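Local coordinates for ErfK/YbiS/YcfS/YnhG family protein (Xylanimonas cellulosilytica, PDB 4LPQ) that is probably a peptidoglycan L,D-transpeptidase of the YkuD family that cross-links cell-wall peptides, here seen as a fragment holding a putative peptidoglycan-binding domain and the catalytic domain, at residues Y10-R13 against G14-G17; H145-T148 against L149-G152; M189-W193 against D194-M198. One frame throughout, in Å; residues are numbered along the deposited sequence.

Contact 1. Residues Y10-R13 against G14-G17; sequences YPQR and GSTG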
loop_
_atom_site.group_PDB
_atom_site.type_symbol
_atom_site.label_atom_id
_atom_site.label_comp_id
_atom_site.label_asym_id
_atom_site.label_seq_id
_atom_site.Cartn_x
_atom_site.Cartn_y
_atom_site.Cartn_z
ATOM N N TYR A 10 -6.213 -3.733 -22.804
ATOM C CA TYR A 10 -5.446 -4.012 -21.647
ATOM C C TYR A 10 -6.046 -3.146 -20.545
ATOM O O TYR A 10 -6.064 -1.966 -20.688
ATOM C CB TYR A 10 -3.990 -3.692 -21.920
ATOM C CG TYR A 10 -3.427 -4.439 -23.127
ATOM C CD1 TYR A 10 -3.347 -5.806 -23.138
ATOM C CD2 TYR A 10 -3.039 -3.788 -24.240
ATOM C CE1 TYR A 10 -2.845 -6.483 -24.226
ATOM C CE2 TYR A 10 -2.554 -4.463 -25.338
ATOM C CZ TYR A 10 -2.440 -5.803 -25.298
ATOM O OH TYR A 10 -1.976 -6.465 -26.384
ATOM N N PRO A 11 -6.560 -3.740 -19.484
ATOM C CA PRO A 11 -7.146 -2.903 -18.429
ATOM C C PRO A 11 -6.177 -1.868 -17.886
ATOM O O PRO A 11 -5.029 -2.178 -17.608
ATOM C CB PRO A 11 -7.514 -3.903 -17.357
ATOM C CG PRO A 11 -7.790 -5.114 -18.155
ATOM C CD PRO A 11 -6.818 -5.126 -19.293
ATOM N N GLN A 12 -6.626 -0.606 -17.828
ATOM C CA GLN A 12 -5.844 0.493 -17.333
ATOM C C GLN A 12 -6.793 1.562 -16.817
ATOM O O GLN A 12 -7.990 1.476 -17.031
ATOM C CB GLN A 12 -4.965 1.051 -18.452
ATOM C CG GLN A 12 -5.680 1.526 -19.734
ATOM C CD GLN A 12 -4.704 1.894 -20.796
ATOM O OE1 GLN A 12 -4.322 1.088 -21.658
ATOM N NE2 GLN A 12 -4.212 3.085 -20.689
ATOM N N ARG A 13 -6.228 2.596 -16.163
ATOM C CA ARG A 13 -7.098 3.616 -15.585
ATOM C C ARG A 13 -8.018 4.192 -16.656
ATOM O O ARG A 13 -7.559 4.555 -17.730
ATOM C CB ARG A 13 -6.215 4.723 -14.990
ATOM C CG ARG A 13 -7.016 5.814 -14.299
ATOM C CD ARG A 13 -7.602 5.384 -12.981
ATOM N NE ARG A 13 -8.430 6.397 -12.328
ATOM C CZ ARG A 13 -7.956 7.304 -11.497
ATOM N NH1 ARG A 13 -6.712 7.269 -11.142
ATOM N NH2 ARG A 13 -8.777 8.215 -10.990
ATOM N N GLY A 14 -9.326 4.216 -16.354
ATOM C CA GLY A 14 -10.334 4.739 -17.249
ATOM C C GLY A 14 -11.052 3.638 -18.001
ATOM O O GLY A 14 -12.081 3.918 -18.611
ATOM N N SER A 15 -10.469 2.465 -18.074
ATOM C CA SER A 15 -11.130 1.357 -18.767
ATOM C C SER A 15 -12.421 0.960 -18.047
ATOM O O SER A 15 -12.553 1.088 -16.799
ATOM C CB SER A 15 -10.223 0.099 -18.749
ATOM O OG SER A 15 -9.025 0.231 -19.480
ATOM N N THR A 16 -13.345 0.356 -18.816
ATOM C CA THR A 16 -14.540 -0.255 -18.238
ATOM C C THR A 16 -14.865 -1.522 -19.016
ATOM O O THR A 16 -14.468 -1.709 -20.190
ATOM C CB THR A 16 -15.708 0.757 -18.398
ATOM O OG1 THR A 16 -16.855 0.448 -17.602
ATOM C CG2 THR A 16 -16.209 0.714 -19.780
ATOM N N GLY A 17 -15.580 -2.385 -18.342
ATOM C CA GLY A 17 -16.047 -3.572 -18.997
ATOM C C GLY A 17 -15.745 -4.874 -18.263
ATOM O O GLY A 17 -15.166 -4.870 -17.190
#

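Contact 2. Residues H145-T148 against L149-G152; sequences HSST and LELG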
loop_
_atom_site.group_PDB
_atom_site.type_symbol
_atom_site.label_atom_id
_atom_site.label_comp_id
_atom_site.label_asym_id
_atom_site.label_seq_id
_atom_site.Cartn_x
_atom_site.Cartn_y
_atom_site.Cartn_z
ATOM N N HIS A 145 -4.837 14.421 11.241
ATOM C CA HIS A 145 -3.846 15.116 12.073
ATOM C C HIS A 145 -2.641 15.640 11.360
ATOM O O HIS A 145 -2.230 15.072 10.354
ATOM C CB HIS A 145 -3.371 14.116 13.149
ATOM C CG HIS A 145 -4.432 13.898 14.197
ATOM N ND1 HIS A 145 -5.450 12.944 14.210
ATOM C CD2 HIS A 145 -4.595 14.584 15.350
ATOM C CE1 HIS A 145 -6.227 13.110 15.295
ATOM N NE2 HIS A 145 -5.680 14.059 16.015
ATOM N N SER A 146 -2.017 16.642 11.878
ATOM C CA SER A 146 -0.802 17.193 11.334
ATOM C C SER A 146 0.372 16.297 11.755
ATOM O O SER A 146 0.219 15.460 12.662
ATOM C CB SER A 146 -0.577 18.604 11.849
ATOM O OG SER A 146 -0.419 18.600 13.233
ATOM N N SER A 147 1.494 16.483 11.071
ATOM C CA SER A 147 2.731 15.784 11.318
ATOM C C SER A 147 3.910 16.687 11.488
ATOM O O SER A 147 4.021 17.628 10.677
ATOM C CB SER A 147 3.004 14.829 10.163
ATOM O OG SER A 147 4.260 14.172 10.272
ATOM N N THR A 148 4.823 16.359 12.383
ATOM C CA THR A 148 6.133 17.084 12.423
ATOM C C THR A 148 7.041 16.728 11.261
ATOM O O THR A 148 7.946 17.506 10.941
ATOM C CB THR A 148 6.891 16.843 13.813
ATOM O OG1 THR A 148 7.207 15.437 14.098
ATOM C CG2 THR A 148 6.019 17.354 14.914
ATOM N N LEU A 149 6.811 15.540 10.669
ATOM C CA LEU A 149 7.629 15.024 9.556
ATOM C C LEU A 149 7.028 15.409 8.225
ATOM O O LEU A 149 7.679 15.988 7.360
ATOM C CB LEU A 149 7.745 13.461 9.622
ATOM C CG LEU A 149 8.815 12.898 10.512
ATOM C CD1 LEU A 149 8.494 13.202 11.993
ATOM C CD2 LEU A 149 8.854 11.397 10.251
ATOM N N GLU A 150 5.812 14.986 8.003
ATOM C CA GLU A 150 5.124 15.154 6.732
ATOM C C GLU A 150 4.571 16.558 6.539
ATOM O O GLU A 150 4.132 17.148 7.519
ATOM C CB GLU A 150 4.028 14.126 6.528
ATOM C CG GLU A 150 4.490 12.672 6.673
ATOM C CD GLU A 150 5.561 12.223 5.659
ATOM O OE1 GLU A 150 5.500 12.637 4.541
ATOM O OE2 GLU A 150 6.482 11.575 6.120
ATOM N N LEU A 151 4.515 17.008 5.295
ATOM C CA LEU A 151 3.927 18.321 4.999
ATOM C C LEU A 151 2.444 18.419 5.039
ATOM O O LEU A 151 1.867 19.460 5.440
ATOM C CB LEU A 151 4.399 18.741 3.621
ATOM C CG LEU A 151 5.835 19.163 3.518
ATOM C CD1 LEU A 151 6.151 19.646 2.120
ATOM C CD2 LEU A 151 6.060 20.300 4.547
ATOM N N GLY A 152 1.775 17.390 4.586
ATOM C CA GLY A 152 0.283 17.464 4.629
ATOM C C GLY A 152 -0.214 16.816 5.920
ATOM O O GLY A 152 0.552 16.473 6.869
HETATM O O HOH W 1 1.492 18.131 8.669
#

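Contact 3. Residues M189-W193 against D194-M198; sequences MNWLW and DSWGM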
loop_
_atom_site.group_PDB
_atom_site.type_symbol
_atom_site.label_atom_id
_atom_site.label_comp_id
_atom_site.label_asym_id
_atom_site.label_seq_id
_atom_site.Cartn_x
_atom_site.Cartn_y
_atom_site.Cartn_z
HETATM N N MSE A 189 -6.495 2.331 5.083
HETATM C CA MSE A 189 -6.241 2.681 6.490
HETATM C C MSE A 189 -7.516 2.335 7.307
HETATM O O MSE A 189 -7.383 1.782 8.400
HETATM C CB MSE A 189 -5.874 4.156 6.616
HETATM C CG MSE A 189 -5.183 4.393 7.936
HETATM SE SE MSE A 189 -3.351 3.610 7.885
HETATM C CE MSE A 189 -3.115 3.244 9.765
ATOM N N ASN A 190 -8.696 2.627 6.788
ATOM C CA ASN A 190 -9.911 2.334 7.477
ATOM C C ASN A 190 -10.075 0.840 7.677
ATOM O O ASN A 190 -10.495 0.390 8.759
ATOM C CB ASN A 190 -11.136 2.934 6.750
ATOM C CG ASN A 190 -11.148 4.450 6.738
ATOM O OD1 ASN A 190 -10.576 5.115 7.591
ATOM N ND2 ASN A 190 -11.857 4.986 5.749
ATOM N N TRP A 191 -9.710 0.081 6.664
ATOM C CA TRP A 191 -9.745 -1.355 6.742
ATOM C C TRP A 191 -8.811 -1.876 7.850
ATOM O O TRP A 191 -9.218 -2.718 8.693
ATOM C CB TRP A 191 -9.488 -2.031 5.413
ATOM C CG TRP A 191 -9.514 -3.517 5.454
ATOM C CD1 TRP A 191 -10.641 -4.287 5.379
ATOM C CD2 TRP A 191 -8.419 -4.415 5.716
ATOM N NE1 TRP A 191 -10.291 -5.629 5.546
ATOM C CE2 TRP A 191 -8.939 -5.726 5.764
ATOM C CE3 TRP A 191 -7.041 -4.241 5.883
ATOM C CZ2 TRP A 191 -8.136 -6.835 6.016
ATOM C CZ3 TRP A 191 -6.238 -5.324 6.130
ATOM C CH2 TRP A 191 -6.769 -6.645 6.175
ATOM N N LEU A 192 -7.577 -1.394 7.893
ATOM C CA LEU A 192 -6.617 -1.749 8.924
ATOM C C LEU A 192 -7.184 -1.451 10.294
ATOM O O LEU A 192 -7.080 -2.302 11.186
ATOM C CB LEU A 192 -5.324 -0.992 8.701
ATOM C CG LEU A 192 -4.480 -1.448 7.516
ATOM C CD1 LEU A 192 -3.351 -0.455 7.240
ATOM C CD2 LEU A 192 -3.940 -2.846 7.696
ATOM N N TRP A 193 -7.778 -0.258 10.522
ATOM C CA TRP A 193 -8.312 0.111 11.795
ATOM C C TRP A 193 -9.506 -0.716 12.202
ATOM O O TRP A 193 -9.622 -1.187 13.340
ATOM C CB TRP A 193 -8.661 1.582 11.832
ATOM C CG TRP A 193 -7.648 2.559 12.135
ATOM C CD1 TRP A 193 -6.664 3.034 11.251
ATOM C CD2 TRP A 193 -7.531 3.346 13.335
ATOM N NE1 TRP A 193 -5.960 4.028 11.851
ATOM C CE2 TRP A 193 -6.453 4.258 13.121
ATOM C CE3 TRP A 193 -8.216 3.414 14.515
ATOM C CZ2 TRP A 193 -6.093 5.217 14.032
ATOM C CZ3 TRP A 193 -7.849 4.338 15.420
ATOM C CH2 TRP A 193 -6.811 5.263 15.174
ATOM N N ASP A 194 -10.486 -0.779 11.302
ATOM C CA ASP A 194 -11.878 -1.083 11.662
ATOM C C ASP A 194 -12.308 -2.497 11.349
ATOM O O ASP A 194 -13.179 -3.010 11.965
ATOM C CB ASP A 194 -12.836 -0.108 11.006
ATOM C CG ASP A 194 -12.637 1.328 11.368
ATOM O OD1 ASP A 194 -12.132 1.611 12.471
ATOM O OD2 ASP A 194 -12.980 2.180 10.467
ATOM N N SER A 195 -11.680 -3.093 10.363
ATOM C CA SER A 195 -12.039 -4.438 9.924
ATOM C C SER A 195 -11.015 -5.462 10.359
ATOM O O SER A 195 -11.329 -6.454 11.021
ATOM C CB SER A 195 -12.308 -4.474 8.397
ATOM O OG SER A 195 -12.714 -5.778 8.000
ATOM N N TRP A 196 -9.778 -5.264 9.937
ATOM C CA TRP A 196 -8.665 -6.107 10.367
ATOM C C TRP A 196 -8.380 -5.979 11.852
ATOM O O TRP A 196 -8.390 -6.976 12.579
ATOM C CB TRP A 196 -7.405 -5.866 9.530
ATOM C CG TRP A 196 -6.395 -6.873 9.683
ATOM C CD1 TRP A 196 -6.537 -8.191 9.502
ATOM C CD2 TRP A 196 -5.000 -6.660 9.891
ATOM N NE1 TRP A 196 -5.355 -8.855 9.671
ATOM C CE2 TRP A 196 -4.382 -7.931 9.879
ATOM C CE3 TRP A 196 -4.206 -5.538 10.213
ATOM C CZ2 TRP A 196 -3.027 -8.090 10.093
ATOM C CZ3 TRP A 196 -2.876 -5.652 10.371
ATOM C CH2 TRP A 196 -2.280 -6.874 10.321
ATOM N N GLY A 197 -8.130 -4.768 12.299
ATOM C CA GLY A 197 -7.719 -4.418 13.613
ATOM C C GLY A 197 -6.213 -4.450 13.689
ATOM O O GLY A 197 -5.551 -5.432 13.341
HETATM N N MSE A 198 -5.676 -3.345 14.171
HETATM C CA MSE A 198 -4.218 -3.138 14.271
HETATM C C MSE A 198 -4.014 -2.392 15.567
HETATM O O MSE A 198 -3.662 -1.211 15.604
HETATM C CB MSE A 198 -3.817 -2.306 13.009
HETATM C CG MSE A 198 -2.378 -2.074 12.896
HETATM SE SE MSE A 198 -2.131 -1.057 11.191
HETATM C CE MSE A 198 -0.329 -0.439 11.732
HETATM O O HOH W 2 -12.460 -7.633 5.708
HETATM O O HOH W 3 -7.246 -0.981 14.915
#

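Contact 1. Residues Y10-R13 against G14-G17
Ser-15 and Gln-12 form the tight part of this turn. The carbonyl oxygen of Gln-12 takes two bonds from Ser-15. One is from the backbone: Ser-15 N lies 2.9 Å from Gln-12 O, with an N-H...O angle of 161°. The other is from the hydroxyl: Ser-15 OG is also 2.9 Å from Gln-12 O. Both donors reach the oxygen from the same face of its carbonyl plane. The hydroxyl can do this because chi1 of -66° holds OG beside the serine's own N. Gln-12 CG packs alongside, 3.6 Å from Ser-15 OG. An alanine here has no hydroxyl, and Gln-12 O would probably be left with the backbone N-H alone, the turn held by one bond instead of two. The other side is looser. Arg-13 and Gly-14 are exposed. Arg-13 points away from the turn, and its side chain touches Trp-43 and Gln-46 on helix 43-56. Gly-14 has a positive phi that would jam a CB against Arg-13 O. This is a type II beta turn with glycine at its third position, leading to helix 18-30 of the putative peptidoglycan-binding domain.

Contact 2. Residues H145-T148 against L149-G152
The chain is extended at Ser-147, takes helical backbone angles at Thr-148 and Leu-149, and is extended again at Glu-150, which brings Ser-147 CA to 5.2 Å from Glu-150 CA. Ser-147 OG fills the bend. It accepts two backbone N-H groups at once. Glu-150 N is 2.9 Å from Ser-147 OG, and this bond is fairly straight at 163°. Leu-149 N is also 2.9 Å from Ser-147 OG, but its bond is more bent, at 139°. The serine torsion sets this up: OG stands opposite its own backbone N (chi1 175°), beside the carbonyl carbon, and so faces the following amides. Glu-150 CB packs 3.8 Å from Ser-147 OG. Thr-148 OG1 crosses its neighbour's chain, 3.3 Å from Leu-149 CD1. A water spans the mouth of the turn. It accepts from Ser-147 N and lies close to the carbonyl oxygens of Glu-150 and Gly-152, though it cannot serve every acceptor near it at once. The Glu-150 chain bends after CG and carries its carboxylate inward, away from the turn. There OE2 accepts from Cys-181 N and OE1 from His-179 N, while Leu-149 O accepts from His-179 ND1. Cys-181 is the predicted nucleophile. The contact is an ST turn with a second bond to the next amide, and with it Glu-150 lies against the SHGC motif at the predicted active site of the YkuD domain.

Contact 3. Residues M189-W193 against D194-M198
Trp-196 lies across Trp-191, five residues further along the helix. Trp-196 CB sits over one face of the Trp-191 six-membered ring, 3.6 Å from its centroid and 16° off the normal, a CH-pi contact. CG stands opposite the backbone N in both residues (chi1 180° for Trp-191), which lets the five-residue spacing bring the indoles together. Their planes are nearly parallel, at 11°, but are slid apart and barely overlap. Trp-191 CH2 therefore reaches over the face of the Trp-196 ring, 3.5 Å from Trp-196 CG. At the in-plane edge of Trp-191, a water bonded to NE1 also meets Ser-195 OG. Leu-192 lies side by side with Trp-196, its CD2 3.7 Å from Trp-196 CE3. The same leucine runs alongside Met-198, deposited as selenomethionine, with Leu-192 CB 4.0 Å from Met-198 SE. Trp-196 NE1 is hydrogen-bonded to Glu-101 OE1. The backbone widens here. Trp-191 O accepts Ser-195 N at 3.0 Å and Trp-196 N at 2.9 Å, and Gly-197 N reaches back five residues to Leu-192 O. These are pi-type turns at the C-terminal end of helix 186-196, where tryptophan, leucine and methionine pack against the sheet of the catalytic domain.

Each contact is local: two loop turns and one helix end. The three follow in series without nesting or crossing. Contact 1 comes first, near the N terminus, and turns the chain before helix 18-30. The chain then completes the putative peptidoglycan-binding domain and enters the catalytic domain. Contact 2 closes part of the loop between strands 144-145 and 154-159, beside the predicted active site. Contact 3 ends helix 186-196, after which the chain passes to strand 203-206. Contacts 1 and 2 have centres about 34 Å apart. Contacts 2 and 3 share the catalytic domain; their nearest atoms are about 8 Å apart and do not touch. Trp-191 of contact 3 also meets Phe-33, joining this helix to the putative peptidoglycan-binding domain.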